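Local coordinates for HMG box-containing protein 1 (Homo sapiens, PDB 3QVE), which represses transcription by binding the promoters of target genes, takes part in regulating the cell cycle and the Wnt pathway, and is represented here by its AXH domain, at residues 9-14 with 97-102; 16-21 with 29-34; 58-63 with 128-133. One frame throughout, in Å; residues are numbered along the deposited sequence. Where two conformers were deposited one is given.

Contact 1 of 3, residues 9-14 with 97-102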
loop_
_atom_site.group_PDB
_atom_site.type_symbol
_atom_site.label_atom_id
_atom_site.label_comp_id
_atom_site.label_asym_id
_atom_site.label_seq_id
_atom_site.Cartn_x
_atom_site.Cartn_y
_atom_site.Cartn_z
ATOM N N TRP A 9 -0.302 6.599 -5.910
ATOM C CA TRP A 9 0.520 7.296 -4.919
ATOM C C TRP A 9 1.285 6.232 -4.130
ATOM O O TRP A 9 0.685 5.235 -3.701
ATOM C CB TRP A 9 -0.340 8.137 -3.946
ATOM C CG TRP A 9 0.501 8.677 -2.880
ATOM C CD1 TRP A 9 1.359 9.765 -2.983
ATOM C CD2 TRP A 9 0.675 8.157 -1.551
ATOM N NE1 TRP A 9 2.022 9.937 -1.809
ATOM C CE2 TRP A 9 1.650 8.963 -0.920
ATOM C CE3 TRP A 9 0.100 7.109 -0.837
ATOM C CZ2 TRP A 9 2.034 8.771 0.392
ATOM C CZ3 TRP A 9 0.500 6.903 0.490
ATOM C CH2 TRP A 9 1.454 7.728 1.081
ATOM N N HIS A 10 2.592 6.427 -3.967
ATOM C CA HIS A 10 3.469 5.437 -3.334
ATOM C C HIS A 10 3.283 4.122 -4.104
ATOM O O HIS A 10 3.201 4.162 -5.324
ATOM C CB HIS A 10 3.153 5.302 -1.850
ATOM C CG HIS A 10 4.215 4.633 -1.035
ATOM N ND1 HIS A 10 4.397 3.257 -0.991
ATOM C CD2 HIS A 10 5.133 5.161 -0.187
ATOM C CE1 HIS A 10 5.377 2.982 -0.157
ATOM N NE2 HIS A 10 5.834 4.116 0.348
ATOM N N CYS A 11 3.164 2.976 -3.428
ATOM C CA CYS A 11 2.952 1.690 -4.124
ATOM C C CYS A 11 1.471 1.367 -4.370
ATOM O O CYS A 11 1.144 0.289 -4.829
ATOM C CB CYS A 11 3.534 0.557 -3.277
ATOM S SG CYS A 11 2.689 0.233 -1.727
ATOM N N PHE A 12 0.568 2.287 -4.051
ATOM C CA PHE A 12 -0.876 2.014 -4.020
ATOM C C PHE A 12 -1.616 2.189 -5.344
ATOM O O PHE A 12 -1.480 3.201 -6.046
ATOM C CB PHE A 12 -1.534 2.798 -2.872
ATOM C CG PHE A 12 -0.971 2.406 -1.543
ATOM C CD1 PHE A 12 -1.251 1.155 -1.009
ATOM C CD2 PHE A 12 -0.149 3.254 -0.847
ATOM C CE1 PHE A 12 -0.713 0.776 0.156
ATOM C CE2 PHE A 12 0.360 2.913 0.358
ATOM C CZ PHE A 12 0.116 1.665 0.864
ATOM N N LEU A 13 -2.418 1.174 -5.672
ATOM C CA LEU A 13 -3.193 1.151 -6.904
ATOM C C LEU A 13 -4.548 1.854 -6.749
ATOM O O LEU A 13 -5.046 2.110 -5.626
ATOM C CB LEU A 13 -3.400 -0.300 -7.356
ATOM C CG LEU A 13 -2.127 -1.138 -7.553
ATOM C CD1 LEU A 13 -2.384 -2.449 -8.283
ATOM C CD2 LEU A 13 -1.071 -0.381 -8.248
ATOM N N LYS A 14 -5.143 2.134 -7.908
ATOM C CA LYS A 14 -6.458 2.719 -8.005
ATOM C C LYS A 14 -7.445 1.936 -7.151
ATOM O O LYS A 14 -7.430 0.693 -7.139
ATOM C CB LYS A 14 -6.891 2.675 -9.452
ATOM C CG LYS A 14 -8.327 3.185 -9.718
ATOM C CD LYS A 14 -8.542 3.296 -11.200
ATOM C CE LYS A 14 -9.963 3.755 -11.544
ATOM N NZ LYS A 14 -10.243 5.135 -11.091
ATOM N N HIS A 97 -4.174 -6.718 -4.372
ATOM C CA HIS A 97 -3.135 -5.663 -4.371
ATOM C C HIS A 97 -1.740 -6.308 -4.187
ATOM O O HIS A 97 -1.504 -7.026 -3.222
ATOM C CB HIS A 97 -3.388 -4.629 -3.256
ATOM C CG HIS A 97 -2.739 -3.308 -3.493
ATOM N ND1 HIS A 97 -1.373 -3.144 -3.512
ATOM C CD2 HIS A 97 -3.271 -2.089 -3.763
ATOM C CE1 HIS A 97 -1.085 -1.877 -3.779
ATOM N NE2 HIS A 97 -2.219 -1.214 -3.923
ATOM N N PRO A 98 -0.819 -6.067 -5.134
ATOM C CA PRO A 98 0.559 -6.565 -5.016
ATOM C C PRO A 98 1.468 -5.602 -4.258
ATOM O O PRO A 98 1.203 -4.392 -4.228
ATOM C CB PRO A 98 1.005 -6.646 -6.460
ATOM C CG PRO A 98 0.307 -5.489 -7.121
ATOM C CD PRO A 98 -1.030 -5.360 -6.399
ATOM N N PHE A 99 2.490 -6.141 -3.605
ATOM C CA PHE A 99 3.443 -5.329 -2.854
ATOM C C PHE A 99 4.823 -5.820 -3.229
ATOM O O PHE A 99 5.012 -7.026 -3.381
ATOM C CB PHE A 99 3.223 -5.471 -1.359
ATOM C CG PHE A 99 1.902 -4.962 -0.916
ATOM C CD1 PHE A 99 1.698 -3.590 -0.739
ATOM C CD2 PHE A 99 0.820 -5.838 -0.801
ATOM C CE1 PHE A 99 0.472 -3.094 -0.350
ATOM C CE2 PHE A 99 -0.400 -5.353 -0.436
ATOM C CZ PHE A 99 -0.580 -3.967 -0.206
ATOM N N TYR A 100 5.756 -4.893 -3.379
ATOM C CA TYR A 100 7.117 -5.234 -3.712
ATOM C C TYR A 100 7.901 -5.157 -2.427
ATOM O O TYR A 100 8.173 -4.058 -1.935
ATOM C CB TYR A 100 7.684 -4.356 -4.822
ATOM C CG TYR A 100 8.971 -4.981 -5.372
ATOM C CD1 TYR A 100 8.941 -5.946 -6.373
ATOM C CD2 TYR A 100 10.198 -4.652 -4.823
ATOM C CE1 TYR A 100 10.138 -6.560 -6.851
ATOM C CE2 TYR A 100 11.378 -5.239 -5.280
ATOM C CZ TYR A 100 11.343 -6.184 -6.287
ATOM O OH TYR A 100 12.524 -6.723 -6.714
ATOM N N VAL A 101 8.218 -6.324 -1.863
ATOM C CA VAL A 101 8.764 -6.410 -0.522
ATOM C C VAL A 101 10.274 -6.429 -0.589
ATOM O O VAL A 101 10.830 -7.212 -1.335
ATOM C CB VAL A 101 8.231 -7.632 0.205
ATOM C CG1 VAL A 101 8.907 -7.778 1.565
ATOM C CG2 VAL A 101 6.684 -7.507 0.301
ATOM N N LYS A 102 10.914 -5.549 0.178
ATOM C CA LYS A 102 12.381 -5.482 0.274
ATOM C C LYS A 102 12.951 -6.841 0.652
ATOM O O LYS A 102 12.467 -7.466 1.583
ATOM C CB LYS A 102 12.795 -4.462 1.327
ATOM C CG LYS A 102 14.224 -3.943 1.235
ATOM C CD LYS A 102 14.500 -2.963 2.367
ATOM C CE LYS A 102 15.674 -2.042 2.046
ATOM N NZ LYS A 102 16.886 -2.810 1.684
HETATM O O HOH W 1 2.660 -2.241 -4.438
#
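In the interior of the AXH domain, a type II' beta turn running from Trp9 to Phe12 and the chain that leaves it pack against residues 97-99, which lead into and along strand 98-101. His97 carries the contact. Its CG stands anti to the backbone N (chi1 -158°), which swings the imidazole across to the other segment, and NE2 accepts from the backbone N-H of Leu13 at 3.0 Å. That bond is nearly straight at hydrogen (167°), although Leu13 N lies somewhat out of the imidazole plane. At the other ring nitrogen, ND1 donates to Pro98 O from above the carbonyl plane. With one nitrogen accepting and the other donating, the ring's rotation is fixed, and the pattern is consistent with a neutral imidazole protonated on ND1.

Leu13 supplies the apolar half. Its CG sits over one face of the imidazole, 4.0 Å from the ring centroid, a CH-pi contact, while its CD1 meets Pro98 CD tip to tip at 3.7 Å. Helix 111-118 adjoins this pair, His118 touching both residues. His97 ND1 lies 3.5 Å above the plane of the Phe99 ring, toward its rim. The edge of that ring meets Phe12 CE1 and the sulfur of Cys11, whose SG approaches Phe99 CD1 at 4.1 Å. The same sulfur rests 3.8 Å above the plane of the Phe12 ring, over its centre. Between the two backbones, one water donates both its hydrogens, to Cys11 O at 3.0 Å and to Pro98 O at 2.6 Å.

Contact 2 of 3, residues 16-21 with 29-34. With EDO (1,2-ethanediol), chain F.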
loop_
_atom_site.group_PDB
_atom_site.type_symbol
_atom_site.label_atom_id
_atom_site.label_comp_id
_atom_site.label_asym_id
_atom_site.label_seq_id
_atom_site.Cartn_x
_atom_site.Cartn_y
_atom_site.Cartn_z
ATOM N N THR A 16 -7.578 2.166 -3.848
ATOM C CA THR A 16 -7.075 2.210 -2.469
ATOM C C THR A 16 -7.599 3.455 -1.758
ATOM O O THR A 16 -7.744 4.524 -2.368
ATOM C CB THR A 16 -5.510 2.184 -2.431
ATOM O OG1 THR A 16 -5.025 1.049 -3.175
ATOM C CG2 THR A 16 -4.982 2.096 -0.984
ATOM N N ARG A 17 -7.866 3.304 -0.459
ATOM C CA ARG A 17 -8.293 4.393 0.415
ATOM C C ARG A 17 -7.253 4.497 1.516
ATOM O O ARG A 17 -6.758 3.470 2.022
ATOM C CB ARG A 17 -9.715 4.116 0.995
ATOM C CG ARG A 17 -10.784 3.996 -0.084
ATOM C CD ARG A 17 -12.212 3.762 0.412
ATOM N NE ARG A 17 -12.668 4.872 1.235
ATOM C CZ ARG A 17 -12.936 6.086 0.771
ATOM N NH1 ARG A 17 -12.772 6.379 -0.517
ATOM N NH2 ARG A 17 -13.368 7.012 1.604
ATOM N N LEU A 18 -6.936 5.735 1.886
ATOM C CA LEU A 18 -5.854 6.046 2.809
ATOM C C LEU A 18 -6.399 6.691 4.078
ATOM O O LEU A 18 -7.326 7.497 4.019
ATOM C CB LEU A 18 -4.930 7.076 2.181
ATOM C CG LEU A 18 -4.326 6.647 0.840
ATOM C CD1 LEU A 18 -3.453 7.780 0.358
ATOM C CD2 LEU A 18 -3.571 5.286 0.942
ATOM N N CYS A 19 -5.793 6.371 5.213
ATOM C CA CYS A 19 -6.124 7.036 6.475
ATOM C C CYS A 19 -4.855 7.248 7.276
ATOM O O CYS A 19 -4.364 6.356 7.928
ATOM C CB CYS A 19 -7.148 6.217 7.245
ATOM S SG CYS A 19 -7.734 7.132 8.729
ATOM N N PHE A 20 -4.302 8.457 7.175
ATOM C CA PHE A 20 -3.099 8.826 7.874
ATOM C C PHE A 20 -3.417 9.035 9.353
ATOM O O PHE A 20 -4.411 9.663 9.699
ATOM C CB PHE A 20 -2.526 10.111 7.274
ATOM C CG PHE A 20 -1.910 9.917 5.946
ATOM C CD1 PHE A 20 -0.574 9.538 5.854
ATOM C CD2 PHE A 20 -2.645 10.052 4.784
ATOM C CE1 PHE A 20 0.009 9.327 4.638
ATOM C CE2 PHE A 20 -2.062 9.834 3.564
ATOM C CZ PHE A 20 -0.725 9.488 3.485
ATOM N N HIS A 21 -2.613 8.469 10.232
ATOM C CA HIS A 21 -2.886 8.614 11.656
ATOM C C HIS A 21 -2.453 9.992 12.178
ATOM O O HIS A 21 -2.967 10.452 13.183
ATOM C CB HIS A 21 -2.174 7.511 12.463
ATOM C CG HIS A 21 -2.707 6.129 12.236
ATOM N ND1 HIS A 21 -2.653 5.151 13.209
ATOM C CD2 HIS A 21 -3.275 5.548 11.147
ATOM C CE1 HIS A 21 -3.188 4.035 12.737
ATOM N NE2 HIS A 21 -3.576 4.250 11.490
ATOM N N GLN A 29 -9.572 8.855 2.794
ATOM C CA GLN A 29 -9.656 9.486 1.499
ATOM C C GLN A 29 -9.258 8.521 0.384
ATOM O O GLN A 29 -8.347 7.702 0.539
ATOM C CB GLN A 29 -8.781 10.768 1.406
ATOM C CG GLN A 29 -7.531 10.734 2.193
ATOM C CD GLN A 29 -6.782 12.075 2.311
ATOM O OE1 GLN A 29 -6.864 12.943 1.413
ATOM N NE2 GLN A 29 -6.009 12.227 3.424
ATOM N N ASP A 30 -9.950 8.636 -0.745
ATOM C CA ASP A 30 -9.571 7.865 -1.899
ATOM C C ASP A 30 -8.179 8.296 -2.343
ATOM O O ASP A 30 -7.853 9.482 -2.333
ATOM C CB ASP A 30 -10.587 8.081 -2.986
ATOM C CG ASP A 30 -10.155 7.514 -4.291
ATOM O OD1 ASP A 30 -10.342 6.296 -4.472
ATOM O OD2 ASP A 30 -9.611 8.307 -5.103
ATOM N N VAL A 31 -7.387 7.322 -2.774
ATOM C CA VAL A 31 -6.023 7.569 -3.189
ATOM C C VAL A 31 -5.914 8.564 -4.354
ATOM O O VAL A 31 -4.978 9.395 -4.370
ATOM C CB VAL A 31 -5.290 6.267 -3.471
ATOM C CG1 VAL A 31 -5.802 5.598 -4.774
ATOM C CG2 VAL A 31 -3.782 6.480 -3.491
ATOM N N GLU A 32 -6.842 8.520 -5.303
ATOM C CA GLU A 32 -6.780 9.462 -6.398
ATOM C C GLU A 32 -7.142 10.891 -5.939
ATOM O O GLU A 32 -6.547 11.880 -6.408
ATOM C CB GLU A 32 -7.688 9.060 -7.533
ATOM C CG GLU A 32 -7.186 7.913 -8.405
ATOM C CD GLU A 32 -8.258 7.510 -9.384
ATOM O OE1 GLU A 32 -8.357 8.190 -10.427
ATOM O OE2 GLU A 32 -9.018 6.548 -9.099
ATOM N N ASP A 33 -8.119 10.995 -5.040
ATOM C CA ASP A 33 -8.513 12.313 -4.481
ATOM C C ASP A 33 -7.316 12.869 -3.696
ATOM O O ASP A 33 -6.941 14.025 -3.844
ATOM C CB ASP A 33 -9.744 12.161 -3.590
ATOM C CG ASP A 33 -11.034 11.884 -4.378
ATOM O OD1 ASP A 33 -10.992 11.864 -5.623
ATOM O OD2 ASP A 33 -12.098 11.688 -3.747
ATOM N N PHE A 34 -6.665 12.017 -2.916
ATOM C CA PHE A 34 -5.461 12.401 -2.179
ATOM C C PHE A 34 -4.334 12.858 -3.093
ATOM O O PHE A 34 -3.744 13.911 -2.875
ATOM C CB PHE A 34 -4.990 11.235 -1.293
ATOM C CG PHE A 34 -3.676 11.489 -0.605
ATOM C CD1 PHE A 34 -3.623 12.260 0.535
ATOM C CD2 PHE A 34 -2.494 10.984 -1.123
ATOM C CE1 PHE A 34 -2.404 12.503 1.193
ATOM C CE2 PHE A 34 -1.281 11.218 -0.497
ATOM C CZ PHE A 34 -1.238 11.975 0.671
HETATM C C1 EDO F . -12.849 2.812 4.946
HETATM O O1 EDO F . -13.202 3.750 3.921
HETATM C C2 EDO F . -14.071 2.387 5.759
HETATM O O2 EDO F . -13.602 1.851 6.999
HETATM O O HOH W 2 -12.148 4.995 -3.086
HETATM O O HOH W 3 -6.000 10.595 5.854
#
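Asp30 is at once the last residue of a short beta strand and the N-cap of the helix that follows it directly, so one residue ends a hairpin and starts a helix. Its CG lies anti to the backbone N (chi1 170°), which brings OD2 back over the first helical turn. There OD2 accepts from Asp33 N at 3.1 Å through its anti lone pair, and weakly from Glu32 N. The other oxygen, OD1, takes a hydrogen from a water that in turn accepts from Arg17 NH1; the charged atoms themselves stay 4.6 Å apart, NH1 to OD1, so the link is bridged by water.

Strand pairing sets this up. Leu18 and Gln29 form an antiparallel hydrogen-bonded pair, with Leu18 N to Gln29 O at 2.8 Å and 169° at hydrogen, and a return bond from Gln29 N to Leu18 O. Val31 N, already helical, still donates to Thr16 O. On the face bearing Leu18 and Gln29, Leu18 CD1 rests over a face of the Phe34 ring, 4.1 Å from its centroid. Phe20 meets the same ring obliquely, CE2 to Phe34 CE1 at 3.6 Å with the planes 31° apart. Gln29 NE2 reaches Phe20 N only through a second water, held near the Phe20 ring plane.

Strand 29-30 is an outermost strand of the six-stranded antiparallel sheet. Strand 17-20 separates it from strand 89-94, whose Val91 and Leu89 touch Leu18 and Phe20, and Trp9 packs edge-to-face with Phe34 of helix 31-37.

Contact 3 of 3, residues 58-63 with 128-133. With EDO (1,2-ethanediol), chain G.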
loop_
_atom_site.group_PDB
_atom_site.type_symbol
_atom_site.label_atom_id
_atom_site.label_comp_id
_atom_site.label_asym_id
_atom_site.label_seq_id
_atom_site.Cartn_x
_atom_site.Cartn_y
_atom_site.Cartn_z
ATOM N N GLY A 58 10.122 2.908 2.427
ATOM C CA GLY A 58 9.294 1.726 2.556
ATOM C C GLY A 58 8.294 1.827 3.676
ATOM O O GLY A 58 8.423 2.658 4.589
ATOM N N LEU A 59 7.277 0.971 3.583
ATOM C CA LEU A 59 6.202 0.904 4.578
ATOM C C LEU A 59 6.184 -0.511 5.176
ATOM O O LEU A 59 5.975 -1.486 4.462
ATOM C CB LEU A 59 4.863 1.219 3.907
ATOM C CG LEU A 59 4.682 2.698 3.499
ATOM C CD1 LEU A 59 3.432 2.836 2.641
ATOM C CD2 LEU A 59 4.622 3.603 4.712
ATOM N N LYS A 60 6.479 -0.605 6.465
ATOM C CA LYS A 60 6.515 -1.873 7.138
ATOM C C LYS A 60 5.106 -2.270 7.574
ATOM O O LYS A 60 4.454 -1.547 8.297
ATOM C CB LYS A 60 7.440 -1.789 8.334
ATOM C CG LYS A 60 7.663 -3.111 9.083
ATOM C CD LYS A 60 8.620 -2.828 10.270
ATOM C CE LYS A 60 8.898 -4.052 11.085
ATOM N NZ LYS A 60 9.889 -3.786 12.161
ATOM N N LEU A 61 4.639 -3.421 7.124
ATOM C CA LEU A 61 3.308 -3.901 7.519
ATOM C C LEU A 61 3.323 -4.335 8.953
ATOM O O LEU A 61 4.175 -5.142 9.342
ATOM C CB LEU A 61 2.909 -5.096 6.646
ATOM C CG LEU A 61 1.560 -5.759 6.919
ATOM C CD1 LEU A 61 0.461 -4.774 6.547
ATOM C CD2 LEU A 61 1.459 -7.066 6.123
ATOM N N LEU A 62 2.393 -3.813 9.735
ATOM C CA LEU A 62 2.278 -4.135 11.134
ATOM C C LEU A 62 1.068 -5.027 11.425
ATOM O O LEU A 62 1.068 -5.776 12.408
ATOM C CB LEU A 62 2.125 -2.852 11.979
ATOM C CG LEU A 62 3.279 -1.845 12.032
ATOM C CD1 LEU A 62 2.974 -0.750 13.095
ATOM C CD2 LEU A 62 4.638 -2.514 12.286
ATOM N N SER A 63 0.017 -4.880 10.649
ATOM C CA SER A 63 -1.239 -5.562 10.931
ATOM C C SER A 63 -2.127 -5.644 9.727
ATOM O O SER A 63 -2.013 -4.815 8.796
ATOM C CB SER A 63 -1.990 -4.905 12.090
ATOM O OG SER A 63 -2.584 -3.698 11.701
ATOM N N GLY A 128 5.769 -7.537 9.091
ATOM C CA GLY A 128 7.201 -7.315 9.060
ATOM C C GLY A 128 7.713 -6.946 7.688
ATOM O O GLY A 128 8.758 -6.334 7.587
ATOM N N ASP A 129 7.017 -7.356 6.621
ATOM C CA ASP A 129 7.460 -7.023 5.272
ATOM C C ASP A 129 7.508 -5.506 5.053
ATOM O O ASP A 129 6.585 -4.775 5.413
ATOM C CB ASP A 129 6.552 -7.694 4.220
ATOM C CG ASP A 129 6.762 -9.241 4.142
ATOM O OD1 ASP A 129 7.682 -9.776 4.793
ATOM O OD2 ASP A 129 6.005 -9.914 3.425
ATOM N N VAL A 130 8.592 -5.052 4.431
ATOM C CA VAL A 130 8.744 -3.656 4.094
ATOM C C VAL A 130 8.368 -3.497 2.633
ATOM O O VAL A 130 9.051 -4.002 1.713
ATOM C CB VAL A 130 10.165 -3.150 4.398
ATOM C CG1 VAL A 130 10.352 -1.700 3.853
ATOM C CG2 VAL A 130 10.465 -3.268 5.916
ATOM N N CYS A 131 7.270 -2.785 2.427
ATOM C CA CYS A 131 6.686 -2.611 1.118
ATOM C C CYS A 131 7.263 -1.320 0.490
ATOM O O CYS A 131 7.078 -0.214 1.014
ATOM C CB CYS A 131 5.178 -2.553 1.265
ATOM S SG CYS A 131 4.526 -4.103 1.925
ATOM N N LEU A 132 7.920 -1.465 -0.660
ATOM C CA LEU A 132 8.658 -0.377 -1.267
ATOM C C LEU A 132 7.810 0.355 -2.303
ATOM O O LEU A 132 6.985 -0.256 -2.964
ATOM C CB LEU A 132 9.924 -0.903 -1.946
ATOM C CG LEU A 132 10.940 -1.638 -1.089
ATOM C CD1 LEU A 132 12.155 -2.098 -1.979
ATOM C CD2 LEU A 132 11.386 -0.745 0.080
ATOM N N PRO A 133 8.004 1.679 -2.415
ATOM C CA PRO A 133 7.427 2.461 -3.473
ATOM C C PRO A 133 8.189 2.316 -4.782
ATOM O O PRO A 133 9.357 2.013 -4.754
ATOM C CB PRO A 133 7.578 3.885 -2.951
ATOM C CG PRO A 133 8.813 3.883 -2.152
ATOM C CD PRO A 133 8.830 2.509 -1.505
HETATM C C1 EDO G . -5.257 -3.309 10.301
HETATM O O1 EDO G . -5.261 -3.486 11.733
HETATM C C2 EDO G . -5.918 -1.951 10.074
HETATM O O2 EDO G . -7.186 -1.799 10.774
#
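Four backbone hydrogen bonds join residues 58-63 to 128-133, an antiparallel pairing that places strand 130-131 at the border of the six-stranded sheet of the AXH domain. Leu59 and Cys131 make the hydrogen-bonded pair. Cys131 N donates to Leu59 O at 2.7 Å, nearly straight at hydrogen (174°), and Leu59 N returns a bond to Cys131 O; in both, the donor stands above the carbonyl plane by 30° or more, so neither bond lies on a carbonyl lone pair. Farther along, Leu61 N meets Asp129 O nearly along the C=O axis, and Gly128 N donates to Leu61 O at 2.9 Å in the carbonyl plane.

Gly58 belongs to this first shell, its CA 3.8 Å from Val130 CG1. Two separate grounds call for a glycine there: with phi at 106° a beta carbon would be jammed against the carbonyl O of the preceding residue, and it would also run into Val130 CG1. Side chains add less than the backbone. Lys60 and Val130, the non-hydrogen-bonded pair, share a face, with Lys60 CB 4.1 Å from Val130 CG2. The lysine is fully extended, CG anti to the backbone N, and its CG passes 3.7 Å from Gly128 O. On the other face Cys131 CB lies close to Leu59 O, while the side chain of Cys131 also touches Phe99.

Beyond this shell, each strand is held on its far side. Lys60 pairs through its backbone with Asp80 of strand 72-80, and Leu62 and Ser63 both face Thr78 in a classic beta bulge. Val130 and Leu132 bond to Lys102 and Tyr100. Asp129 OD2 accepts from His126 N and forms a salt bridge with Lys104 NZ.

How the contacts relate
Contact 1 is the innermost, with every touching residue buried and its centre about 5 Å from that of the chain. Contact 2 is buried too, though farther out, with its centre about 10 Å from that of the chain; contact 3 is only partly buried. The one direct hydrogen bond of contact 1 uses a side-chain nitrogen, whereas contacts 2 and 3 rest on backbone pairing at the two outermost strands of one sheet, with centres about 17 Å apart on opposite sides of the chain's centre. Contact 2 adds aromatic packing and a helix cap. Contact 1 touches both: Lys14 NZ forms a salt bridge with Glu32 OE2 at 2.7 Å, and His10 CE1 packs on Leu59 CD1 at 3.4 Å.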